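Local coordinates for hydrogen peroxide-inducible genes activator (Corynebacterium glutamicum, PDB 6G1D), which senses hydrogen peroxide as a LysR-family transcription factor and regulates peroxide-inducible genes through a helix-turn-helix DNA-binding domain, at the interface of chains A and B. Residues are numbered along the deposited sequence; one frame, centred on the assembly and turned at random. Chains: chain A/B, Hydrogen peroxide-inducible genes activator.

The interface of chains A and B. Residues chain A 10, 48, 52, 54, 73; chain B 87-88, 90-91.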
ATOM      1  N   PRO A  10      32.324 -12.642 -21.027  1.00 53.86           N
ATOM      2  CA  PRO A  10      33.649 -12.449 -20.414  1.00 53.23           C
ATOM      3  C   PRO A  10      33.899 -13.402 -19.263  1.00 49.77           C
ATOM      4  O   PRO A  10      32.957 -13.856 -18.603  1.00 50.39           O
ATOM      5  CB  PRO A  10      33.637 -10.991 -19.929  1.00 52.22           C
ATOM      6  CG  PRO A  10      32.259 -10.514 -20.061  1.00 55.54           C
ATOM      7  CD  PRO A  10      31.526 -11.410 -21.013  1.00 59.59           C
ATOM      8  N   LEU A  48      39.080 -10.094 -24.496  1.00 48.37           N
ATOM      9  CA  LEU A  48      38.007  -9.273 -23.944  1.00 51.37           C
ATOM     10  C   LEU A  48      37.560  -8.204 -24.946  1.00 56.08           C
ATOM     11  O   LEU A  48      36.372  -8.052 -25.199  1.00 52.43           O
ATOM     12  CB  LEU A  48      38.440  -8.620 -22.634  1.00 50.17           C
ATOM     13  CG  LEU A  48      37.421  -7.784 -21.877  1.00 49.90           C
ATOM     14  CD1 LEU A  48      36.191  -8.605 -21.498  1.00 51.64           C
ATOM     15  CD2 LEU A  48      38.091  -7.191 -20.638  1.00 48.07           C
ATOM     16  N   LEU A  52      33.924  -8.295 -26.858  1.00 62.43           N
ATOM     17  CA  LEU A  52      33.013  -7.149 -26.716  1.00 64.94           C
ATOM     18  C   LEU A  52      32.858  -6.253 -27.961  1.00 67.95           C
ATOM     19  O   LEU A  52      31.874  -5.521 -28.065  1.00 67.66           O
ATOM     20  CB  LEU A  52      33.439  -6.268 -25.552  1.00 61.47           C
ATOM     21  CG  LEU A  52      33.528  -6.919 -24.158  1.00 62.93           C
ATOM     22  CD1 LEU A  52      34.028  -5.853 -23.199  1.00 65.08           C
ATOM     23  CD2 LEU A  52      32.232  -7.557 -23.650  1.00 63.07           C
ATOM     24  N   VAL A  54      34.790  -3.736 -28.414  1.00 77.85           N
ATOM     25  CA  VAL A  54      35.052  -2.440 -27.808  1.00 78.51           C
ATOM     26  C   VAL A  54      36.522  -2.378 -27.394  1.00 83.76           C
ATOM     27  O   VAL A  54      37.014  -3.279 -26.697  1.00 74.53           O
ATOM     28  CB  VAL A  54      34.184  -2.261 -26.541  1.00 78.55           C
ATOM     29  CG1 VAL A  54      34.552  -0.997 -25.787  1.00 76.57           C
ATOM     30  CG2 VAL A  54      32.701  -2.203 -26.900  1.00 90.30           C
ATOM     31  N   LEU A  73      32.988   1.237 -18.444  1.00 83.32           N
ATOM     32  CA  LEU A  73      32.816  -0.172 -18.051  1.00 80.93           C
ATOM     33  C   LEU A  73      33.598  -0.601 -16.784  1.00 80.77           C
ATOM     34  O   LEU A  73      33.230  -1.595 -16.135  1.00 77.49           O
ATOM     35  CB  LEU A  73      33.151  -1.089 -19.215  1.00 77.62           C
ATOM     36  CG  LEU A  73      32.177  -1.012 -20.382  1.00 77.38           C
ATOM     37  CD1 LEU A  73      32.752  -1.688 -21.626  1.00 74.40           C
ATOM     38  CD2 LEU A  73      30.828  -1.623 -20.001  1.00 85.10           C
TER
ATOM     39  N   PHE B  87      27.617  -6.173 -16.546  1.00 55.11           N
ATOM     40  CA  PHE B  87      28.815  -5.716 -17.277  1.00 56.02           C
ATOM     41  C   PHE B  87      28.606  -5.912 -18.772  1.00 57.15           C
ATOM     42  O   PHE B  87      28.842  -5.018 -19.562  1.00 59.00           O
ATOM     43  CB  PHE B  87      30.093  -6.477 -16.822  1.00 54.69           C
ATOM     44  CG  PHE B  87      31.301  -6.138 -17.634  1.00 55.88           C
ATOM     45  CD1 PHE B  87      32.091  -5.044 -17.304  1.00 57.18           C
ATOM     46  CD2 PHE B  87      31.638  -6.890 -18.757  1.00 56.13           C
ATOM     47  CE1 PHE B  87      33.179  -4.689 -18.086  1.00 58.72           C
ATOM     48  CE2 PHE B  87      32.745  -6.552 -19.534  1.00 57.61           C
ATOM     49  CZ  PHE B  87      33.519  -5.447 -19.195  1.00 58.90           C
ATOM     50  N   LEU B  88      28.159  -7.100 -19.150  1.00 62.11           N
ATOM     51  CA  LEU B  88      27.991  -7.435 -20.557  1.00 63.33           C
ATOM     52  C   LEU B  88      26.929  -6.546 -21.222  1.00 68.56           C
ATOM     53  O   LEU B  88      27.146  -6.039 -22.329  1.00 69.31           O
ATOM     54  CB  LEU B  88      27.621  -8.919 -20.706  1.00 63.78           C
ATOM     55  CG  LEU B  88      27.478  -9.456 -22.125  1.00 67.80           C
ATOM     56  CD1 LEU B  88      28.719  -9.164 -22.970  1.00 72.53           C
ATOM     57  CD2 LEU B  88      27.202 -10.962 -22.065  1.00 69.52           C
ATOM     58  N   HIS B  90      25.934  -3.538 -20.295  1.00 85.56           N
ATOM     59  CA  HIS B  90      26.481  -2.195 -20.391  1.00 87.29           C
ATOM     60  C   HIS B  90      27.461  -2.041 -21.552  1.00 87.45           C
ATOM     61  O   HIS B  90      27.570  -0.979 -22.146  1.00 89.10           O
ATOM     62  CB  HIS B  90      27.178  -1.810 -19.103  1.00 87.48           C
ATOM     63  CG  HIS B  90      26.273  -1.205 -18.084  1.00 92.16           C
ATOM     64  ND1 HIS B  90      26.727  -0.347 -17.106  1.00 97.24           N
ATOM     65  CD2 HIS B  90      24.940  -1.323 -17.893  1.00 94.26           C
ATOM     66  CE1 HIS B  90      25.714   0.032 -16.351  1.00 98.78           C
ATOM     67  NE2 HIS B  90      24.618  -0.544 -16.809  1.00103.67           N
ATOM     68  N   ALA B  91      28.216  -3.095 -21.828  1.00 75.17           N
ATOM     69  CA  ALA B  91      29.264  -3.049 -22.868  1.00 79.82           C
ATOM     70  C   ALA B  91      28.682  -2.728 -24.226  1.00 79.24           C
ATOM     71  O   ALA B  91      29.289  -2.031 -25.022  1.00 83.54           O
ATOM     72  CB  ALA B  91      30.006  -4.388 -22.934  1.00 78.68           C
TER
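B:Phe87 of helix 68-95 packs against a largely apolar patch of A:Pro10, A:Leu52 and A:Leu73, with a backbone carbonyl at one edge. Its CG stands anti to the backbone N (chi1 174°), which sends the ring away from its own helix and towards the partner. One ortho carbon, CD2, meets the pyrrolidine carbon CG of A:Pro10 at 3.9 Å, while CE2 beside it touches the CD1 methyl of A:Leu52, whose side chain runs at about a right angle to that of the phenylalanine. On the opposite side of the ring, CB of A:Leu73 sits off the plane, 3.8 Å from CE1. The backbone O of A:Leu73 instead lies in the ring plane, 3.7 Å from CE1, where the weakly positive ring hydrogens could give a slight electrostatic attraction. A broad, rigid ring suits this place because it can touch several chain A segments at once.

A:Leu52, at the end of helix 38-52, has a forked end that serves two sets of partners. CD1 goes to the ring, whereas CD2 reaches the CD1 methyl of B:Leu88 at 3.9 Å and also touches the CB of B:Ala91. B:Leu88 is long enough to carry that methyl on to A:Pro10, 4.1 Å from its CD; the rigid, compact pyrrolidine thus presents CG to the phenylalanine and CD to the leucine.

One helical turn on from B:Phe87, B:Ala91 has a side chain short enough for A:Leu73 to come right up to the helix backbone. A methyl of A:Val54, CG2, lies against the carbonyl O of B:Ala91. The patch brings helix 68-95 of chain B against both the helix-turn-helix region (A:Leu52) and helix 68-93 (A:Leu73) of chain A, as is typical of LysR-type dimers, and two-fold symmetry repeats it with the chains exchanged. The fork of A:Leu73 spreads over the alanine: CD1 packs on its CA at 3.9 Å and on its CB, while CD2 comes to 3.5 Å from the backbone N of B:Ala91 and 3.8 Å from the CB of B:His90.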